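Local coordinates for protein BIFUNCTIONAL PROTEIN Proline utilization A (PutA) (PDB 5UX5) that probably oxidises proline to glutamate in two steps, with an FAD-dependent proline dehydrogenase and an NAD-dependent aldehyde dehydrogenase joined in one chain, at residues 157-162 and 737-742; 171-176 and 405-410. All coordinates share one frame; numbering follows the deposited sequence.

Interaction 1: residues 157-162 and 737-742; sequences LGEAVL and VGRFTD
E159 OE2 and R739 NE form a salt bridge at 3.4 Å, and this pair carries almost the whole contact. The oxygen comes to the edge of the guanidinium, near its plane. The carboxylate itself is turned 40° from that plane, so the two groups do not meet as a flat two-pronged pair. There is no hydrogen bond between the segments. The chains of the two residues run past each other in opposite directions, and their carbon parts also touch. E159 OE2 lies 3.4 Å from R739 CD and 3.6 Å from R739 CB. E159 CG packs against the same nitrogen, 3.5 Å from R739 NE. E159 is extended beyond CG, whereas R739 bends at chi3 (-41°). That bend turns the far end of the arginine aside, and E159 meets it at NE and the methylenes. The far end has its own partner, since R739 NH2 makes a salt bridge with D707.

R739 stands in a type II' turn from V737 to F740, with G738 at positive phi, in the turn that leads into helix 740-750. The other segment is the loop between strand 151-157 and helix 164-178. It is also tied down by a hydrogen bond from Q743 NE2 to A160 O. The contact thus joins the proline dehydrogenase barrel to the aldehyde dehydrogenase part. Two acids share one arginine, and E166 lies close to E159 as a like charge. R739 therefore probably eases the crowding of negative charge at this domain junction.

Interaction 2: residues 171-176 and 405-410; sequences LTRTME and AEDFDV
The electrostatic contact is between R173 and D407. R173 NH1 and D407 OD2 are 3.9 Å apart, a long salt bridge without a hydrogen bond between the segments. The carboxylate oxygen sits at the edge of the guanidinium, near its plane. Only OD2 and NH1 meet, and the planes are 52° apart, so the groups are not paired in parallel. E406 adds a second, more distant negative charge, its OE2 5.2 Å from R173 NH2.

Reach comes from the arginine. Its chain is extended from CG to NE (chi2 180°, chi3 -179°), which carries the guanidinium from helix 164-178 across to the other segment. The backbones stay well apart, and even R173 CA and A405 CA, the nearest pair of CA atoms, are 12.1 Å apart. On the way the arginine side chain packs against L156 of strand 151-157 and against H404.

In terms of backbone structure, D407 is the N-cap residue of helix 408-421, but its side chain makes no capping bond. Its OD2 is the atom nearest R173. The contact joins helix 164-178 to the turn before helix 408-421, within the proline dehydrogenase barrel. D407 is buried, and the nearby arginine probably offsets part of its charge. At this length the bond is best read as loose electrostatic pairing.

In the fold
Interactions 1 and 2 are neighbours, with centres about 12 Å apart, and interaction 2 is nested within the chain loop closed by interaction 1. They pack together directly. E159 N lies 3.6 Å from D407 OD2, and G158 CA lies 3.7 Å from D407 CB. V410 also meets the domain junction, with its CG1 3.7 Å from R739 NH2. The start of helix 408-421, part of interaction 2, therefore also borders interaction 1. Interaction 2 stays within the FAD-binding proline dehydrogenase barrel, whereas interaction 1 connects that barrel to the NAD-binding aldehyde dehydrogenase part.

Interaction 1: residues 157-162 and 737-742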
ATOM      1  N   LEU A 157     -23.541  -9.128 -11.415  1.00 44.63           N
ATOM      2  CA  LEU A 157     -22.788  -7.984 -10.920  1.00 38.57           C
ATOM      3  C   LEU A 157     -23.381  -7.485  -9.602  1.00 45.93           C
ATOM      4  O   LEU A 157     -24.476  -7.881  -9.194  1.00 46.72           O
ATOM      5  CB  LEU A 157     -22.779  -6.866 -11.964  1.00 34.71           C
ATOM      6  CG  LEU A 157     -22.277  -7.270 -13.358  1.00 36.29           C
ATOM      7  CD1 LEU A 157     -22.432  -6.111 -14.362  1.00 34.28           C
ATOM      8  CD2 LEU A 157     -20.849  -7.803 -13.333  1.00 30.90           C
ATOM      9  N   GLY A 158     -22.662  -6.592  -8.929  1.00 46.96           N
ATOM     10  CA  GLY A 158     -23.250  -6.011  -7.735  1.00 52.29           C
ATOM     11  C   GLY A 158     -22.232  -5.295  -6.870  1.00 57.81           C
ATOM     12  O   GLY A 158     -21.176  -4.886  -7.342  1.00 57.67           O
ATOM     13  N   GLU A 159     -22.616  -5.121  -5.601  1.00 63.49           N
ATOM     14  CA  GLU A 159     -21.819  -4.419  -4.594  1.00 63.82           C
ATOM     15  C   GLU A 159     -20.417  -5.015  -4.502  1.00 51.06           C
ATOM     16  O   GLU A 159     -20.226  -6.224  -4.651  1.00 57.03           O
ATOM     17  CB  GLU A 159     -22.531  -4.507  -3.227  1.00 71.64           C
ATOM     18  CG  GLU A 159     -22.476  -3.274  -2.301  1.00 77.91           C
ATOM     19  CD  GLU A 159     -23.355  -3.432  -1.042  1.00 92.94           C
ATOM     20  OE1 GLU A 159     -23.633  -4.578  -0.605  1.00 98.43           O
ATOM     21  OE2 GLU A 159     -23.784  -2.403  -0.482  1.00 98.43           O
ATOM     22  N   ALA A 160     -19.432  -4.162  -4.229  1.00 44.29           N
ATOM     23  CA  ALA A 160     -18.056  -4.634  -4.110  1.00 36.03           C
ATOM     24  C   ALA A 160     -17.979  -5.741  -3.071  1.00 36.05           C
ATOM     25  O   ALA A 160     -18.596  -5.655  -2.006  1.00 41.37           O
ATOM     26  CB  ALA A 160     -17.118  -3.498  -3.711  1.00 29.12           C
ATOM     27  N   VAL A 161     -17.247  -6.801  -3.397  1.00 32.64           N
ATOM     28  CA  VAL A 161     -17.161  -7.972  -2.526  1.00 29.82           C
ATOM     29  C   VAL A 161     -15.992  -7.737  -1.571  1.00 32.69           C
ATOM     30  O   VAL A 161     -14.870  -8.197  -1.791  1.00 42.40           O
ATOM     31  CB  VAL A 161     -17.027  -9.272  -3.311  1.00 35.73           C
ATOM     32  CG1 VAL A 161     -17.092 -10.457  -2.360  1.00 40.50           C
ATOM     33  CG2 VAL A 161     -18.113  -9.371  -4.356  1.00 30.21           C
ATOM     34  N   LEU A 162     -16.282  -7.030  -0.473  1.00 33.61           N
ATOM     35  CA  LEU A 162     -15.321  -6.743   0.582  1.00 32.43           C
ATOM     36  C   LEU A 162     -15.441  -7.663   1.790  1.00 35.46           C
ATOM     37  O   LEU A 162     -14.489  -7.748   2.571  1.00 34.83           O
ATOM     38  CB  LEU A 162     -15.464  -5.284   1.026  1.00 29.43           C
ATOM     39  CG  LEU A 162     -15.276  -4.362  -0.191  1.00 37.64           C
ATOM     40  CD1 LEU A 162     -15.472  -2.887   0.112  1.00 40.41           C
ATOM     41  CD2 LEU A 162     -13.921  -4.579  -0.807  1.00 34.90           C
ATOM     42  N   VAL A 737     -23.423   8.525   4.052  1.00 53.55           N
ATOM     43  CA  VAL A 737     -22.460   7.930   3.137  1.00 46.43           C
ATOM     44  C   VAL A 737     -22.960   6.601   2.558  1.00 48.17           C
ATOM     45  O   VAL A 737     -22.170   5.810   2.048  1.00 42.79           O
ATOM     46  CB  VAL A 737     -21.084   7.782   3.809  1.00 47.77           C
ATOM     47  CG1 VAL A 737     -20.429   9.137   3.952  1.00 47.08           C
ATOM     48  CG2 VAL A 737     -21.237   7.159   5.181  1.00 58.72           C
ATOM     49  N   GLY A 738     -24.261   6.366   2.583  1.00 56.72           N
ATOM     50  CA  GLY A 738     -24.830   5.239   1.843  1.00 58.96           C
ATOM     51  C   GLY A 738     -24.290   3.869   2.222  1.00 49.65           C
ATOM     52  O   GLY A 738     -24.401   3.406   3.363  1.00 50.88           O
ATOM     53  N   ARG A 739     -23.754   3.159   1.241  1.00 47.71           N
ATOM     54  CA  ARG A 739     -23.397   1.772   1.502  1.00 55.36           C
ATOM     55  C   ARG A 739     -22.183   1.624   2.421  1.00 54.26           C
ATOM     56  O   ARG A 739     -21.902   0.499   2.855  1.00 53.04           O
ATOM     57  CB  ARG A 739     -23.157   1.059   0.172  1.00 62.44           C
ATOM     58  CG  ARG A 739     -24.146   1.483  -0.914  1.00 69.01           C
ATOM     59  CD  ARG A 739     -24.078   0.555  -2.122  1.00 68.56           C
ATOM     60  NE  ARG A 739     -22.701   0.202  -2.462  1.00 63.95           N
ATOM     61  CZ  ARG A 739     -21.879   1.003  -3.130  1.00 59.11           C
ATOM     62  NH1 ARG A 739     -22.290   2.198  -3.525  1.00 64.83           N
ATOM     63  NH2 ARG A 739     -20.653   0.615  -3.415  1.00 50.14           N
ATOM     64  N   PHE A 740     -21.509   2.732   2.763  1.00 45.20           N
ATOM     65  CA  PHE A 740     -20.237   2.683   3.478  1.00 39.16           C
ATOM     66  C   PHE A 740     -20.307   1.815   4.728  1.00 39.72           C
ATOM     67  O   PHE A 740     -19.514   0.887   4.900  1.00 37.63           O
ATOM     68  CB  PHE A 740     -19.777   4.101   3.862  1.00 42.58           C
ATOM     69  CG  PHE A 740     -18.484   4.113   4.638  1.00 37.97           C
ATOM     70  CD1 PHE A 740     -17.261   4.126   3.968  1.00 39.15           C
ATOM     71  CD2 PHE A 740     -18.480   4.071   6.018  1.00 38.49           C
ATOM     72  CE1 PHE A 740     -16.066   4.096   4.655  1.00 31.48           C
ATOM     73  CE2 PHE A 740     -17.284   4.035   6.713  1.00 43.60           C
ATOM     74  CZ  PHE A 740     -16.069   4.048   6.022  1.00 39.35           C
ATOM     75  N   THR A 741     -21.228   2.137   5.639  1.00 40.63           N
ATOM     76  CA  THR A 741     -21.200   1.486   6.943  1.00 43.97           C
ATOM     77  C   THR A 741     -21.507  -0.003   6.830  1.00 48.03           C
ATOM     78  O   THR A 741     -20.809  -0.830   7.436  1.00 50.02           O
ATOM     79  CB  THR A 741     -22.173   2.162   7.901  1.00 48.79           C
ATOM     80  OG1 THR A 741     -22.121   3.587   7.717  1.00 53.07           O
ATOM     81  CG2 THR A 741     -21.778   1.806   9.332  1.00 39.45           C
ATOM     82  N   ASP A 742     -22.534  -0.369   6.054  1.00 41.82           N
ATOM     83  CA  ASP A 742     -22.815  -1.785   5.843  1.00 38.25           C
ATOM     84  C   ASP A 742     -21.570  -2.510   5.342  1.00 39.84           C
ATOM     85  O   ASP A 742     -21.192  -3.561   5.876  1.00 38.90           O
ATOM     86  CB  ASP A 742     -23.950  -1.974   4.838  1.00 38.91           C
ATOM     87  CG  ASP A 742     -25.325  -1.744   5.419  1.00 52.57           C
ATOM     88  OD1 ASP A 742     -25.555  -1.904   6.655  1.00 48.00           O
ATOM     89  OD2 ASP A 742     -26.203  -1.429   4.585  1.00 51.23           O
TER

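Interaction 2: residues 171-176 and 405-410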
ATOM      1  N   LEU A 171     -22.622 -15.803  -4.622  1.00 36.14           N
ATOM      2  CA  LEU A 171     -22.672 -17.247  -4.803  1.00 35.67           C
ATOM      3  C   LEU A 171     -24.107 -17.761  -4.752  1.00 38.78           C
ATOM      4  O   LEU A 171     -24.572 -18.424  -5.684  1.00 37.31           O
ATOM      5  CB  LEU A 171     -21.825 -17.931  -3.739  1.00 35.73           C
ATOM      6  CG  LEU A 171     -21.865 -19.462  -3.739  1.00 48.19           C
ATOM      7  CD1 LEU A 171     -21.351 -20.008  -5.056  1.00 46.43           C
ATOM      8  CD2 LEU A 171     -21.109 -20.067  -2.572  1.00 40.26           C
ATOM      9  N   THR A 172     -24.835 -17.451  -3.685  1.00 38.01           N
ATOM     10  CA  THR A 172     -26.168 -18.025  -3.562  1.00 39.46           C
ATOM     11  C   THR A 172     -27.068 -17.528  -4.682  1.00 47.95           C
ATOM     12  O   THR A 172     -27.920 -18.279  -5.188  1.00 49.77           O
ATOM     13  CB  THR A 172     -26.801 -17.690  -2.200  1.00 40.60           C
ATOM     14  OG1 THR A 172     -26.868 -16.276  -2.048  1.00 47.90           O
ATOM     15  CG2 THR A 172     -26.037 -18.301  -1.020  1.00 40.76           C
ATOM     16  N   ARG A 173     -26.887 -16.270  -5.091  1.00 43.31           N
ATOM     17  CA  ARG A 173     -27.725 -15.718  -6.150  1.00 43.33           C
ATOM     18  C   ARG A 173     -27.368 -16.295  -7.517  1.00 44.24           C
ATOM     19  O   ARG A 173     -28.256 -16.456  -8.373  1.00 39.01           O
ATOM     20  CB  ARG A 173     -27.603 -14.196  -6.160  1.00 48.39           C
ATOM     21  CG  ARG A 173     -28.200 -13.516  -4.957  1.00 39.55           C
ATOM     22  CD  ARG A 173     -28.053 -12.001  -5.007  1.00 39.14           C
ATOM     23  NE  ARG A 173     -28.632 -11.414  -3.796  1.00 44.33           N
ATOM     24  CZ  ARG A 173     -28.304 -10.234  -3.287  1.00 43.99           C
ATOM     25  NH1 ARG A 173     -27.384  -9.484  -3.880  1.00 48.91           N
ATOM     26  NH2 ARG A 173     -28.887  -9.814  -2.172  1.00 49.28           N
ATOM     27  N   THR A 174     -26.080 -16.603  -7.742  1.00 40.08           N
ATOM     28  CA  THR A 174     -25.677 -17.320  -8.950  1.00 36.75           C
ATOM     29  C   THR A 174     -26.230 -18.733  -8.944  1.00 44.11           C
ATOM     30  O   THR A 174     -26.676 -19.242  -9.979  1.00 44.70           O
ATOM     31  CB  THR A 174     -24.163 -17.348  -9.064  1.00 38.11           C
ATOM     32  OG1 THR A 174     -23.682 -16.024  -9.306  1.00 34.65           O
ATOM     33  CG2 THR A 174     -23.727 -18.266 -10.227  1.00 39.99           C
ATOM     34  N   MET A 175     -26.227 -19.367  -7.772  1.00 48.19           N
ATOM     35  CA  MET A 175     -26.850 -20.674  -7.621  1.00 43.16           C
ATOM     36  C   MET A 175     -28.317 -20.623  -8.003  1.00 45.91           C
ATOM     37  O   MET A 175     -28.822 -21.543  -8.655  1.00 57.86           O
ATOM     38  CB  MET A 175     -26.711 -21.170  -6.184  1.00 40.04           C
ATOM     39  CG  MET A 175     -25.307 -21.585  -5.799  1.00 42.43           C
ATOM     40  SD  MET A 175     -25.175 -22.067  -4.067  1.00 43.47           S
ATOM     41  CE  MET A 175     -26.168 -23.543  -3.971  1.00 41.81           C
ATOM     42  N   GLU A 176     -29.016 -19.543  -7.641  1.00 48.19           N
ATOM     43  CA  GLU A 176     -30.435 -19.450  -7.990  1.00 54.97           C
ATOM     44  C   GLU A 176     -30.645 -19.383  -9.501  1.00 54.43           C
ATOM     45  O   GLU A 176     -31.584 -19.992 -10.023  1.00 59.96           O
ATOM     46  CB  GLU A 176     -31.077 -18.246  -7.303  1.00 55.01           C
ATOM     47  CG  GLU A 176     -31.206 -18.388  -5.786  1.00 66.94           C
ATOM     48  CD  GLU A 176     -31.962 -19.645  -5.342  1.00 73.63           C
ATOM     49  OE1 GLU A 176     -32.941 -20.055  -6.021  1.00 69.66           O
ATOM     50  OE2 GLU A 176     -31.563 -20.214  -4.295  1.00 78.19           O
ATOM     51  N   ALA A 405     -31.632  -5.897  -7.533  1.00 70.46           N
ATOM     52  CA  ALA A 405     -32.269  -4.602  -7.796  1.00 67.61           C
ATOM     53  C   ALA A 405     -31.518  -3.427  -7.172  1.00 69.27           C
ATOM     54  O   ALA A 405     -31.256  -2.420  -7.840  1.00 64.91           O
ATOM     55  CB  ALA A 405     -33.717  -4.627  -7.307  1.00 72.35           C
ATOM     56  N   GLU A 406     -31.167  -3.530  -5.884  1.00 77.02           N
ATOM     57  CA  GLU A 406     -30.506  -2.406  -5.215  1.00 81.08           C
ATOM     58  C   GLU A 406     -29.142  -2.117  -5.816  1.00 74.24           C
ATOM     59  O   GLU A 406     -28.651  -0.986  -5.737  1.00 79.58           O
ATOM     60  CB  GLU A 406     -30.341  -2.677  -3.721  1.00 87.24           C
ATOM     61  CG  GLU A 406     -31.080  -3.895  -3.221  1.00 94.45           C
ATOM     62  CD  GLU A 406     -30.336  -4.599  -2.107  1.00100.62           C
ATOM     63  OE1 GLU A 406     -29.082  -4.571  -2.122  1.00103.39           O
ATOM     64  OE2 GLU A 406     -31.003  -5.166  -1.214  1.00102.52           O
ATOM     65  N   ASP A 407     -28.507  -3.118  -6.400  1.00 66.29           N
ATOM     66  CA  ASP A 407     -27.142  -2.957  -6.858  1.00 64.38           C
ATOM     67  C   ASP A 407     -27.066  -2.414  -8.278  1.00 56.89           C
ATOM     68  O   ASP A 407     -25.978  -2.379  -8.859  1.00 46.81           O
ATOM     69  CB  ASP A 407     -26.398  -4.289  -6.731  1.00 66.27           C
ATOM     70  CG  ASP A 407     -26.401  -4.826  -5.298  1.00 76.36           C
ATOM     71  OD1 ASP A 407     -26.732  -4.062  -4.358  1.00 79.37           O
ATOM     72  OD2 ASP A 407     -26.058  -6.014  -5.107  1.00 80.49           O
ATOM     73  N   PHE A 408     -28.187  -1.941  -8.825  1.00 58.33           N
ATOM     74  CA  PHE A 408     -28.243  -1.579 -10.237  1.00 59.95           C
ATOM     75  C   PHE A 408     -27.239  -0.479 -10.594  1.00 68.33           C
ATOM     76  O   PHE A 408     -26.316  -0.699 -11.389  1.00 67.26           O
ATOM     77  CB  PHE A 408     -29.661  -1.161 -10.594  1.00 58.93           C
ATOM     78  CG  PHE A 408     -29.826  -0.803 -12.026  1.00 66.92           C
ATOM     79  CD1 PHE A 408     -30.162  -1.776 -12.960  1.00 69.15           C
ATOM     80  CD2 PHE A 408     -29.639   0.509 -12.449  1.00 67.94           C
ATOM     81  CE1 PHE A 408     -30.315  -1.448 -14.289  1.00 72.94           C
ATOM     82  CE2 PHE A 408     -29.787   0.849 -13.776  1.00 73.00           C
ATOM     83  CZ  PHE A 408     -30.128  -0.132 -14.705  1.00 76.44           C
ATOM     84  N   ASP A 409     -27.418   0.728 -10.036  1.00 75.02           N
ATOM     85  CA  ASP A 409     -26.536   1.844 -10.389  1.00 70.04           C
ATOM     86  C   ASP A 409     -25.073   1.523 -10.080  1.00 71.76           C
ATOM     87  O   ASP A 409     -24.172   1.953 -10.816  1.00 68.99           O
ATOM     88  CB  ASP A 409     -26.991   3.126  -9.672  1.00 65.83           C
ATOM     89  N   VAL A 410     -24.817   0.742  -9.024  1.00 76.35           N
ATOM     90  CA  VAL A 410     -23.453   0.299  -8.735  1.00 73.52           C
ATOM     91  C   VAL A 410     -22.906  -0.512  -9.904  1.00 72.84           C
ATOM     92  O   VAL A 410     -21.785  -0.281 -10.379  1.00 76.40           O
ATOM     93  CB  VAL A 410     -23.409  -0.519  -7.428  1.00 79.95           C
ATOM     94  CG1 VAL A 410     -22.080  -0.299  -6.698  1.00 79.34           C
ATOM     95  CG2 VAL A 410     -24.627  -0.221  -6.527  1.00 83.99           C
TER